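Alanine racemase (Enterococcus faecalis, PDB 3E5P) belongs to the alanine racemase family of homodimeric pyridoxal-5'-phosphate proteins, combining an N-terminal eight-stranded parallel barrel with a C-terminal domain rich in strands. Local coordinates at residues I279-I284 and Q316-L321; S251-V256 and V327-T332. The protein carries 1 engineered substitution. All blocks are in the same frame, centred on the assembly; numbering follows the deposited sequence.

Contact 1: I279-I284 and Q316-L321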
loop_
_atom_site.group_PDB
_atom_site.type_symbol
_atom_site.label_atom_id
_atom_site.label_comp_id
_atom_site.label_asym_id
_atom_site.label_seq_id
_atom_site.Cartn_x
_atom_site.Cartn_y
_atom_site.Cartn_z
ATOM N N ILE C 279 -12.113 25.366 -4.989
ATOM C CA ILE C 279 -11.282 24.189 -4.814
ATOM C C ILE C 279 -11.008 23.834 -3.356
ATOM O O ILE C 279 -10.511 24.661 -2.581
ATOM C CB ILE C 279 -9.961 24.373 -5.556
ATOM C CG1 ILE C 279 -10.244 24.908 -6.964
ATOM C CG2 ILE C 279 -9.219 23.065 -5.633
ATOM C CD1 ILE C 279 -11.221 24.081 -7.775
ATOM N N GLY C 280 -11.337 22.592 -2.996
ATOM C CA GLY C 280 -11.125 22.116 -1.640
ATOM C C GLY C 280 -9.991 21.113 -1.548
ATOM O O GLY C 280 -9.821 20.275 -2.432
ATOM N N THR C 281 -9.212 21.192 -0.474
ATOM C CA THR C 281 -8.080 20.291 -0.275
ATOM C C THR C 281 -8.426 19.156 0.679
ATOM O O THR C 281 -8.889 19.381 1.796
ATOM C CB THR C 281 -6.869 21.046 0.278
ATOM O OG1 THR C 281 -6.389 21.953 -0.720
ATOM C CG2 THR C 281 -5.757 20.079 0.659
ATOM N N VAL C 282 -8.181 17.932 0.233
ATOM C CA VAL C 282 -8.474 16.755 1.025
ATOM C C VAL C 282 -7.172 16.089 1.438
ATOM O O VAL C 282 -6.316 15.833 0.596
ATOM C CB VAL C 282 -9.301 15.781 0.214
ATOM C CG1 VAL C 282 -9.729 14.616 1.091
ATOM C CG2 VAL C 282 -10.499 16.505 -0.383
ATOM N N PRO C 283 -7.015 15.785 2.744
ATOM C CA PRO C 283 -5.814 15.149 3.307
ATOM C C PRO C 283 -5.654 13.626 3.135
ATOM O O PRO C 283 -5.557 12.888 4.117
ATOM C CB PRO C 283 -5.874 15.563 4.775
ATOM C CG PRO C 283 -7.355 15.494 5.051
ATOM C CD PRO C 283 -7.987 16.108 3.808
ATOM N N ILE C 284 -5.639 13.170 1.884
ATOM C CA ILE C 284 -5.429 11.759 1.546
ATOM C C ILE C 284 -4.746 11.776 0.183
ATOM O O ILE C 284 -5.161 12.524 -0.714
ATOM C CB ILE C 284 -6.745 10.963 1.429
ATOM C CG1 ILE C 284 -6.428 9.481 1.202
ATOM C CG2 ILE C 284 -7.570 11.483 0.256
ATOM C CD1 ILE C 284 -7.622 8.554 1.373
ATOM N N GLN C 316 -2.318 14.270 -0.439
ATOM C CA GLN C 316 -3.576 14.993 -0.611
ATOM C C GLN C 316 -3.982 15.195 -2.067
ATOM O O GLN C 316 -3.172 15.024 -2.973
ATOM C CB GLN C 316 -3.488 16.352 0.084
ATOM C CG GLN C 316 -2.339 17.193 -0.380
ATOM C CD GLN C 316 -1.689 17.961 0.752
ATOM O OE1 GLN C 316 -0.719 18.692 0.539
ATOM N NE2 GLN C 316 -2.214 17.800 1.965
ATOM N N CYS C 317 -5.251 15.539 -2.282
ATOM C CA CYS C 317 -5.770 15.790 -3.625
ATOM C C CYS C 317 -6.764 16.942 -3.583
ATOM O O CYS C 317 -7.222 17.330 -2.512
ATOM C CB CYS C 317 -6.431 14.533 -4.215
ATOM S SG CYS C 317 -7.519 13.605 -3.113
ATOM N N MET C 318 -7.085 17.493 -4.746
ATOM C CA MET C 318 -8.005 18.620 -4.825
ATOM C C MET C 318 -9.327 18.252 -5.487
ATOM O O MET C 318 -9.346 17.560 -6.497
ATOM C CB MET C 318 -7.370 19.772 -5.615
ATOM C CG MET C 318 -6.328 20.585 -4.876
ATOM S SD MET C 318 -4.837 19.662 -4.472
ATOM C CE MET C 318 -3.812 19.930 -5.959
ATOM N N ILE C 319 -10.429 18.719 -4.913
ATOM C CA ILE C 319 -11.741 18.470 -5.482
ATOM C C ILE C 319 -12.416 19.802 -5.757
ATOM O O ILE C 319 -12.313 20.732 -4.955
ATOM C CB ILE C 319 -12.658 17.663 -4.540
ATOM C CG1 ILE C 319 -12.701 18.305 -3.156
ATOM C CG2 ILE C 319 -12.184 16.243 -4.447
ATOM C CD1 ILE C 319 -13.665 17.612 -2.220
ATOM N N ARG C 320 -13.082 19.895 -6.905
ATOM C CA ARG C 320 -13.794 21.101 -7.282
ATOM C C ARG C 320 -15.126 21.014 -6.570
ATOM O O ARG C 320 -15.924 20.122 -6.844
ATOM C CB ARG C 320 -14.030 21.145 -8.788
ATOM C CG ARG C 320 -15.039 22.209 -9.225
ATOM C CD ARG C 320 -15.854 21.730 -10.422
ATOM N NE ARG C 320 -15.003 21.327 -11.540
ATOM C CZ ARG C 320 -15.123 20.173 -12.193
ATOM N NH1 ARG C 320 -16.061 19.305 -11.841
ATOM N NH2 ARG C 320 -14.296 19.882 -13.188
ATOM N N LEU C 321 -15.357 21.933 -5.644
ATOM C CA LEU C 321 -16.594 21.940 -4.894
ATOM C C LEU C 321 -17.696 22.550 -5.745
ATOM O O LEU C 321 -17.425 23.301 -6.680
ATOM C CB LEU C 321 -16.408 22.729 -3.607
ATOM C CG LEU C 321 -15.259 22.236 -2.727
ATOM C CD1 LEU C 321 -15.027 23.237 -1.602
ATOM C CD2 LEU C 321 -15.572 20.857 -2.187
#

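Contact 2: S251-V256 and V327-T332. Engineered in segment 327-332: P329 (natural residue Ser).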
loop_
_atom_site.group_PDB
_atom_site.type_symbol
_atom_site.label_atom_id
_atom_site.label_comp_id
_atom_site.label_asym_id
_atom_site.label_seq_id
_atom_site.Cartn_x
_atom_site.Cartn_y
_atom_site.Cartn_z
ATOM N N SER C 251 -12.856 11.348 5.086
ATOM C CA SER C 251 -11.841 12.391 5.239
ATOM C C SER C 251 -12.556 13.722 5.418
ATOM O O SER C 251 -13.747 13.740 5.729
ATOM C CB SER C 251 -10.906 12.458 4.031
ATOM O OG SER C 251 -9.749 13.218 4.346
ATOM N N GLU C 252 -11.854 14.831 5.220
ATOM C CA GLU C 252 -12.480 16.127 5.404
ATOM C C GLU C 252 -11.737 17.258 4.705
ATOM O O GLU C 252 -10.518 17.215 4.566
ATOM C CB GLU C 252 -12.604 16.421 6.909
ATOM C CG GLU C 252 -11.974 17.735 7.379
ATOM C CD GLU C 252 -12.214 18.029 8.868
ATOM O OE1 GLU C 252 -11.823 19.131 9.323
ATOM O OE2 GLU C 252 -12.786 17.166 9.585
ATOM N N LEU C 253 -12.482 18.264 4.254
ATOM C CA LEU C 253 -11.882 19.418 3.593
ATOM C C LEU C 253 -11.067 20.140 4.652
ATOM O O LEU C 253 -11.568 20.401 5.742
ATOM C CB LEU C 253 -12.962 20.367 3.060
ATOM C CG LEU C 253 -13.929 19.883 1.970
ATOM C CD1 LEU C 253 -14.900 21.007 1.622
ATOM C CD2 LEU C 253 -13.156 19.436 0.721
ATOM N N ILE C 254 -9.813 20.450 4.360
ATOM C CA ILE C 254 -9.005 21.155 5.340
ATOM C C ILE C 254 -8.556 22.491 4.784
ATOM O O ILE C 254 -7.721 23.173 5.371
ATOM C CB ILE C 254 -7.768 20.347 5.743
ATOM C CG1 ILE C 254 -6.939 20.016 4.501
ATOM C CG2 ILE C 254 -8.192 19.095 6.488
ATOM C CD1 ILE C 254 -5.579 19.458 4.829
ATOM N N HIS C 255 -9.122 22.859 3.646
ATOM C CA HIS C 255 -8.791 24.113 3.003
ATOM C C HIS C 255 -9.722 24.282 1.821
ATOM O O HIS C 255 -9.907 23.357 1.037
ATOM C CB HIS C 255 -7.330 24.105 2.541
ATOM C CG HIS C 255 -6.850 25.424 2.019
ATOM N ND1 HIS C 255 -6.605 25.653 0.681
ATOM C CD2 HIS C 255 -6.565 26.586 2.655
ATOM C CE1 HIS C 255 -6.190 26.897 0.515
ATOM N NE2 HIS C 255 -6.155 27.484 1.697
ATOM N N VAL C 256 -10.325 25.460 1.720
ATOM C CA VAL C 256 -11.237 25.768 0.628
ATOM C C VAL C 256 -10.878 27.140 0.111
ATOM O O VAL C 256 -10.744 28.083 0.886
ATOM C CB VAL C 256 -12.699 25.800 1.093
ATOM C CG1 VAL C 256 -13.613 26.005 -0.098
ATOM C CG2 VAL C 256 -13.048 24.506 1.804
ATOM N N VAL C 327 -14.386 24.899 5.507
ATOM C CA VAL C 327 -13.545 23.719 5.635
ATOM C C VAL C 327 -14.182 22.982 6.794
ATOM O O VAL C 327 -14.827 23.608 7.629
ATOM C CB VAL C 327 -12.092 24.079 6.006
ATOM C CG1 VAL C 327 -11.493 24.974 4.947
ATOM C CG2 VAL C 327 -12.052 24.765 7.361
ATOM N N GLY C 328 -14.037 21.662 6.840
ATOM C CA GLY C 328 -14.609 20.915 7.947
ATOM C C GLY C 328 -15.654 19.888 7.570
ATOM O O GLY C 328 -15.747 18.839 8.216
ATOM N N PRO C 329 -16.486 20.166 6.555
ATOM C CA PRO C 329 -17.480 19.153 6.211
ATOM C C PRO C 329 -16.788 17.851 5.806
ATOM O O PRO C 329 -15.759 17.867 5.123
ATOM C CB PRO C 329 -18.268 19.814 5.073
ATOM C CG PRO C 329 -17.319 20.818 4.509
ATOM C CD PRO C 329 -16.655 21.376 5.734
ATOM N N VAL C 330 -17.349 16.729 6.249
ATOM C CA VAL C 330 -16.792 15.411 5.957
ATOM C C VAL C 330 -16.859 15.016 4.484
ATOM O O VAL C 330 -17.881 15.199 3.813
ATOM C CB VAL C 330 -17.484 14.318 6.803
ATOM C CG1 VAL C 330 -18.966 14.555 6.839
ATOM C CG2 VAL C 330 -17.202 12.937 6.213
ATOM N N VAL C 331 -15.752 14.467 3.994
ATOM C CA VAL C 331 -15.652 14.029 2.614
ATOM C C VAL C 331 -15.723 12.511 2.567
ATOM O O VAL C 331 -14.863 11.834 3.126
ATOM C CB VAL C 331 -14.321 14.481 1.981
ATOM C CG1 VAL C 331 -14.323 14.165 0.491
ATOM C CG2 VAL C 331 -14.102 15.981 2.229
ATOM N N THR C 332 -16.746 11.977 1.903
ATOM C CA THR C 332 -16.903 10.529 1.797
ATOM C C THR C 332 -16.248 9.997 0.531
ATOM O O THR C 332 -16.755 10.191 -0.576
ATOM C CB THR C 332 -18.400 10.107 1.787
ATOM O OG1 THR C 332 -18.993 10.437 3.042
ATOM C CG2 THR C 332 -18.546 8.603 1.563
#

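Contact 1: I279-I284 and Q316-L321
With chi1 at -47°, I279 sends its two branches to different residues of the neighbouring strand. CG2, opposite the backbone N, lies 3.8 Å from CB of M318, while CD1 at the end of the other branch lies 4.0 Å from CA of R320. On the reverse face, I319 holds CG1 between its own N and carbonyl carbon (chi1 51°), which carries CD1 across to CG2 of V282 at 3.8 Å; these two side chains meet at about a right angle. C317 SG extends the same apolar row to CG2 of I284.

The backbone evidence is that of a twisted antiparallel pair: the axes of 279-282 and 317-321 run at 145° to each other. G280 and I319 form one hydrogen-bonded pair, N of G280 to O of I319 at 2.9 Å and N of I319 to O of G280 at 3.0 Å. V282 and C317 form the next, with N of V282 giving a nearly straight bond to O of C317 at 3.0 Å and N of C317 returning a less straight one to O of V282. Side chains therefore alternate: I279, T281, M318 and R320 share one face, V282, C317 and I319 the other. An inverse gamma turn centred on P283 follows the first strand, and the side chain of Q316 stands about 6 Å from the bound pyridoxal-5'-phosphate.

R139 of the second subunit packs on T281, Q316 and M318, so this pairing borders the dimer interface. Within the C-terminal domain, strand 277-282 is the middle member of a three-stranded antiparallel sheet, flanked by 256-259 and 317-321.

Contact 2: S251-V256 and V327-T332
S251 and V331 are an antiparallel hydrogen-bonded pair, with N of S251 to O of V331 at 2.8 Å and N of V331 to O of S251 at 2.7 Å. The second bond is not directed at a lone pair: its donor stands 53° above the carbonyl plane of S251. E252 and V330 make the neighbouring non-hydrogen-bonded pair, after which regular pairing fades. A weak bond of 3.4 Å runs from N of L253 to O of P329, and G328 N reaches O of L253 at 3.0 Å, tilted 30° from that carbonyl plane. G328 has a positive phi of 119°, where a side chain would press on the preceding carbonyl, so this bend calls for glycine.

L253 supplies the central side chain. Its CG lies beside the backbone N, opposite the carbonyl carbon, and from there the two methyls divide: CD1 touches CG of P329, an engineered residue, at 3.8 Å, and CD2 meets CG2 of V331 at 3.9 Å, the latter pair crossing at about a right angle. V331 CG2 also lies against the backbone between E252 and L253. Further on, CG1 of V327 fits close to CG2 of V256 at 3.5 Å and against the backbone of H255. The partly exposed E252 extends its chain beyond CG over G328, its OE1 3.6 Å from CA of G328.

S251 OG is hydrogen-bonded to T9 OG1, and H255 ND1 has a weak hydrogen bond to O of R139 of the second subunit. L253 also packs on V282, I319 and L321, which joins this contact to the three-stranded sheet. In the mixed sheet, strand 330-332 lies between 247-252 and 298-301, and 10-13 borders the far side of 247-252.

In the fold
Near the N terminus strand 10-13 already joins the mixed sheet; the chain then builds the barrel and returns to that sheet with strand 247-252, which leads into 251-256. It next supplies 279-284, then 316-321, which pairs with 279-284 and closes contact 1 over 31 intervening residues. Only then does 327-332 come back to 251-256, closing contact 2 across 70 residues, so the first loop lies wholly within the second. The centres of the two contacts are about 8 Å apart, and T281 N lies 2.7 Å from H255 O, a probable hydrogen bond. Contact 1 belongs to the three-stranded antiparallel sheet, contact 2 to the mixed sheet; segment 251-256 passes from one to the other.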